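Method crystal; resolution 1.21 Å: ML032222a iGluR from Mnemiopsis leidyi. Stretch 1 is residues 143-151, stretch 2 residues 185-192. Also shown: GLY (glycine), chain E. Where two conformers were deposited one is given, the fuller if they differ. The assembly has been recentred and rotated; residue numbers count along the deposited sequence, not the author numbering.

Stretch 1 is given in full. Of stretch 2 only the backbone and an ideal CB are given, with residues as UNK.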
# COMPACT_ATOMS: atom_id res chain seq x y z
N SER B 143 8.91 8.22 20.44
CA SER B 143 8.30 6.88 20.37
C SER B 143 7.14 6.81 19.38
O SER B 143 6.08 6.25 19.65
CB SER B 143 7.87 6.41 21.76
OG SER B 143 9.00 6.27 22.60
N ARG B 144 7.37 7.37 18.20
CA ARG B 144 6.41 7.39 17.11
C ARG B 144 7.21 7.12 15.83
O ARG B 144 8.43 7.30 15.81
CB ARG B 144 5.71 8.76 17.10
CG ARG B 144 4.58 8.97 16.12
CD ARG B 144 4.16 10.43 16.11
NE ARG B 144 3.28 10.81 15.00
CZ ARG B 144 1.96 10.61 14.95
NH1 ARG B 144 1.33 9.99 15.93
NH2 ARG B 144 1.28 11.02 13.88
N HIS B 145 6.52 6.75 14.76
CA HIS B 145 7.15 6.30 13.52
C HIS B 145 8.15 7.27 12.89
O HIS B 145 9.22 6.84 12.50
CB HIS B 145 6.04 5.87 12.57
CG HIS B 145 6.46 5.67 11.17
ND1 HIS B 145 7.09 4.52 10.74
CD2 HIS B 145 6.30 6.46 10.09
CE1 HIS B 145 7.28 4.62 9.44
NE2 HIS B 145 6.81 5.78 9.01
N PRO B 146 7.82 8.57 12.74
CA PRO B 146 8.82 9.43 12.10
C PRO B 146 10.17 9.41 12.82
O PRO B 146 11.21 9.31 12.17
CB PRO B 146 8.14 10.82 12.11
CG PRO B 146 6.66 10.50 12.08
CD PRO B 146 6.55 9.28 12.97
N GLU B 147 10.17 9.50 14.14
CA GLU B 147 11.40 9.40 14.93
C GLU B 147 12.15 8.11 14.59
O GLU B 147 13.36 8.13 14.38
CB GLU B 147 11.06 9.44 16.41
CG GLU B 147 12.29 9.39 17.31
CD GLU B 147 11.97 9.18 18.76
OE1 GLU B 147 11.33 8.15 19.07
OE2 GLU B 147 12.35 10.03 19.60
N THR B 148 11.43 7.00 14.54
CA THR B 148 12.07 5.72 14.24
C THR B 148 12.71 5.74 12.85
O THR B 148 13.86 5.30 12.67
CB THR B 148 11.06 4.58 14.36
OG1 THR B 148 10.76 4.38 15.75
CG2 THR B 148 11.63 3.29 13.82
N LEU B 149 11.99 6.24 11.86
CA LEU B 149 12.56 6.30 10.51
C LEU B 149 13.78 7.18 10.44
O LEU B 149 14.75 6.82 9.79
CB LEU B 149 11.54 6.76 9.48
CG LEU B 149 10.43 5.80 9.09
CD1 LEU B 149 9.75 6.32 7.80
CD2 LEU B 149 10.96 4.37 8.92
N LEU B 150 13.73 8.34 11.07
CA LEU B 150 14.88 9.22 11.02
C LEU B 150 16.08 8.62 11.77
O LEU B 150 17.22 8.77 11.33
CB LEU B 150 14.54 10.62 11.55
CG LEU B 150 13.98 11.57 10.47
CD1 LEU B 150 12.68 11.10 9.85
CD2 LEU B 150 13.81 12.95 11.06
N LYS B 151 15.82 7.92 12.88
CA LYS B 151 16.90 7.33 13.68
C LYS B 151 17.53 6.09 13.05
O LYS B 151 18.65 5.72 13.40
CB LYS B 151 16.40 6.98 15.09
CG LYS B 151 16.23 8.19 16.00
CD LYS B 151 17.58 8.68 16.52
CE LYS B 151 18.04 7.86 17.71
NZ LYS B 151 19.38 8.29 18.21
N UNK B 185 8.09 21.02 12.35
CA UNK B 185 7.57 19.76 12.86
C UNK B 185 7.64 18.75 11.73
O UNK B 185 7.16 19.00 10.63
CB UNK B 185 6.14 19.91 13.39
N UNK B 186 8.27 17.61 12.01
CA UNK B 186 8.44 16.54 11.03
C UNK B 186 7.56 15.38 11.45
O UNK B 186 7.77 14.81 12.52
CB UNK B 186 9.90 16.11 10.91
N UNK B 187 6.58 15.04 10.62
CA UNK B 187 5.62 13.99 10.96
C UNK B 187 5.11 13.31 9.69
O UNK B 187 5.91 13.06 8.78
CB UNK B 187 4.45 14.57 11.76
N UNK B 188 3.81 13.01 9.62
CA UNK B 188 3.25 12.15 8.58
C UNK B 188 2.25 12.93 7.73
O UNK B 188 1.40 13.63 8.25
CB UNK B 188 2.58 10.92 9.20
N UNK B 189 2.35 12.75 6.42
CA UNK B 189 1.55 13.51 5.48
C UNK B 189 0.06 13.59 5.78
O UNK B 189 -0.50 14.68 5.86
CB UNK B 189 1.73 12.91 4.08
N UNK B 190 -0.62 12.46 5.93
CA UNK B 190 -2.08 12.54 6.07
C UNK B 190 -2.53 13.20 7.37
O UNK B 190 -3.53 13.92 7.43
CB UNK B 190 -2.68 11.14 5.99
N UNK B 191 -1.76 12.97 8.44
CA UNK B 191 -2.05 13.55 9.74
C UNK B 191 -1.89 15.06 9.69
O UNK B 191 -2.73 15.81 10.20
CB UNK B 191 -1.14 12.95 10.81
N UNK B 192 -0.82 15.53 9.08
CA UNK B 192 -0.59 16.96 8.97
C UNK B 192 -1.61 17.59 8.03
O UNK B 192 -2.10 18.69 8.32
CB UNK B 192 0.83 17.24 8.48
N GLY E . 1.06 7.06 12.83
CA GLY E . 2.10 7.16 13.88
C GLY E . 2.81 5.86 14.17
O GLY E . 3.76 5.89 14.97
OXT GLY E . 2.41 4.81 13.62

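Position 185 lies on a strand, and nothing of stretch 1 comes within 5.5 Å of its ideal CB. The contact sets no rule here; any residue at ease in a strand would suit. It is Phe 185, which makes no contact.

At position 186 the CA-to-CB bond turns toward the helix of stretch 1, and the ideal CB stands 5.0 Å from Leu 150 CD2. What is on offer is a methyl group, with no charge close by, so an aliphatic chain such as valine, leucine, isoleucine or methionine would suit. The residue is Ile 186, and its CD1 lies 4.2 Å from Leu 150 CD2, an apolar contact.

Position 187 points sideways, yet its ideal CB is 5.1 Å from Arg 144 NE and 4.6 Å from Pro 146 CG. A guanidinium within reach asks for an acceptor: a short acid fits best, while asparagine could offer one oxygen without the charge. The phi/psi of -151/-140 is unusual, and would be easiest for glycine, so the polar demand must be weighed against the backbone. The answer is Asp 187, whose carboxylate meets the guanidinium edge with two hydrogen bonds, Arg 144 NE to Asp 187 OD1 at 2.7 Å and Arg 144 NH2 to Asp 187 OD2 at 2.9 Å, both part of a salt bridge.

Position 188 faces stretch 1, its ideal CB 4.9 Å from Arg 144 NH2 and 5.0 Å from Pro 146 CG. The ammonium of the bound glycine lies farther out, beyond the reach of a short side chain; glutamate, or less strongly glutamine, could span the gap. Glu 188 does so: GLY N donates to Glu 188 OE1 at 2.7 Å, while His 145 N holds the ligand's other end, donating to GLY O at 2.9 Å. Glu 188 OE1 is also 3.8 Å from Arg 144 NH2, a long salt bridge in which no N-H points at the oxygen.

Position 189 begins a helix out of reach of stretch 1, so many residues would serve; it is Gly 189. Position 190, also out of reach, has a phi of -68° in the helix's first turn, where proline is welcome, and Pro 190 takes it.

Position 191 points toward Arg 144 NH2, 4.4 Å from its ideal CB. Little room remains, which favours a small or branched residue; Val 191 sets CG2 4.0 Å from Arg 144 NH2, at the guanidinium edge.

Position 192 is out of reach; it is Leu 192.

Stretch 2 185-192: FIDEGPVL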
# COMPACT_ATOMS: atom_id res chain seq x y z
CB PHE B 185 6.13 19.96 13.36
CG PHE B 185 5.44 18.70 13.84
CD1 PHE B 185 6.12 17.70 14.52
CD2 PHE B 185 4.09 18.54 13.63
CE1 PHE B 185 5.44 16.56 14.95
CE2 PHE B 185 3.43 17.41 14.06
CZ PHE B 185 4.12 16.43 14.71
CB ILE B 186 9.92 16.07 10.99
CG1 ILE B 186 10.87 17.25 10.70
CG2 ILE B 186 10.11 14.95 9.95
CD1 ILE B 186 12.36 16.94 10.88
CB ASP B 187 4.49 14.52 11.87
CG ASP B 187 3.81 13.39 12.63
OD1 ASP B 187 4.42 12.89 13.62
OD2 ASP B 187 2.71 12.96 12.21
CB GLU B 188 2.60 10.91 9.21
CG GLU B 188 3.55 10.11 10.08
CD GLU B 188 2.92 8.89 10.72
OE1 GLU B 188 1.67 8.82 10.82
OE2 GLU B 188 3.71 8.02 11.19
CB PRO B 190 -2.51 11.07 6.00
CG PRO B 190 -1.40 10.40 5.22
CD PRO B 190 -0.16 11.09 5.67
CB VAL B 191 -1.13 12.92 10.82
CG1 VAL B 191 -1.27 13.62 12.16
CG2 VAL B 191 -1.43 11.43 10.96
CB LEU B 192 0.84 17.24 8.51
CG LEU B 192 1.90 16.79 9.50
CD1 LEU B 192 3.30 17.18 9.02
CD2 LEU B 192 1.65 17.35 10.88
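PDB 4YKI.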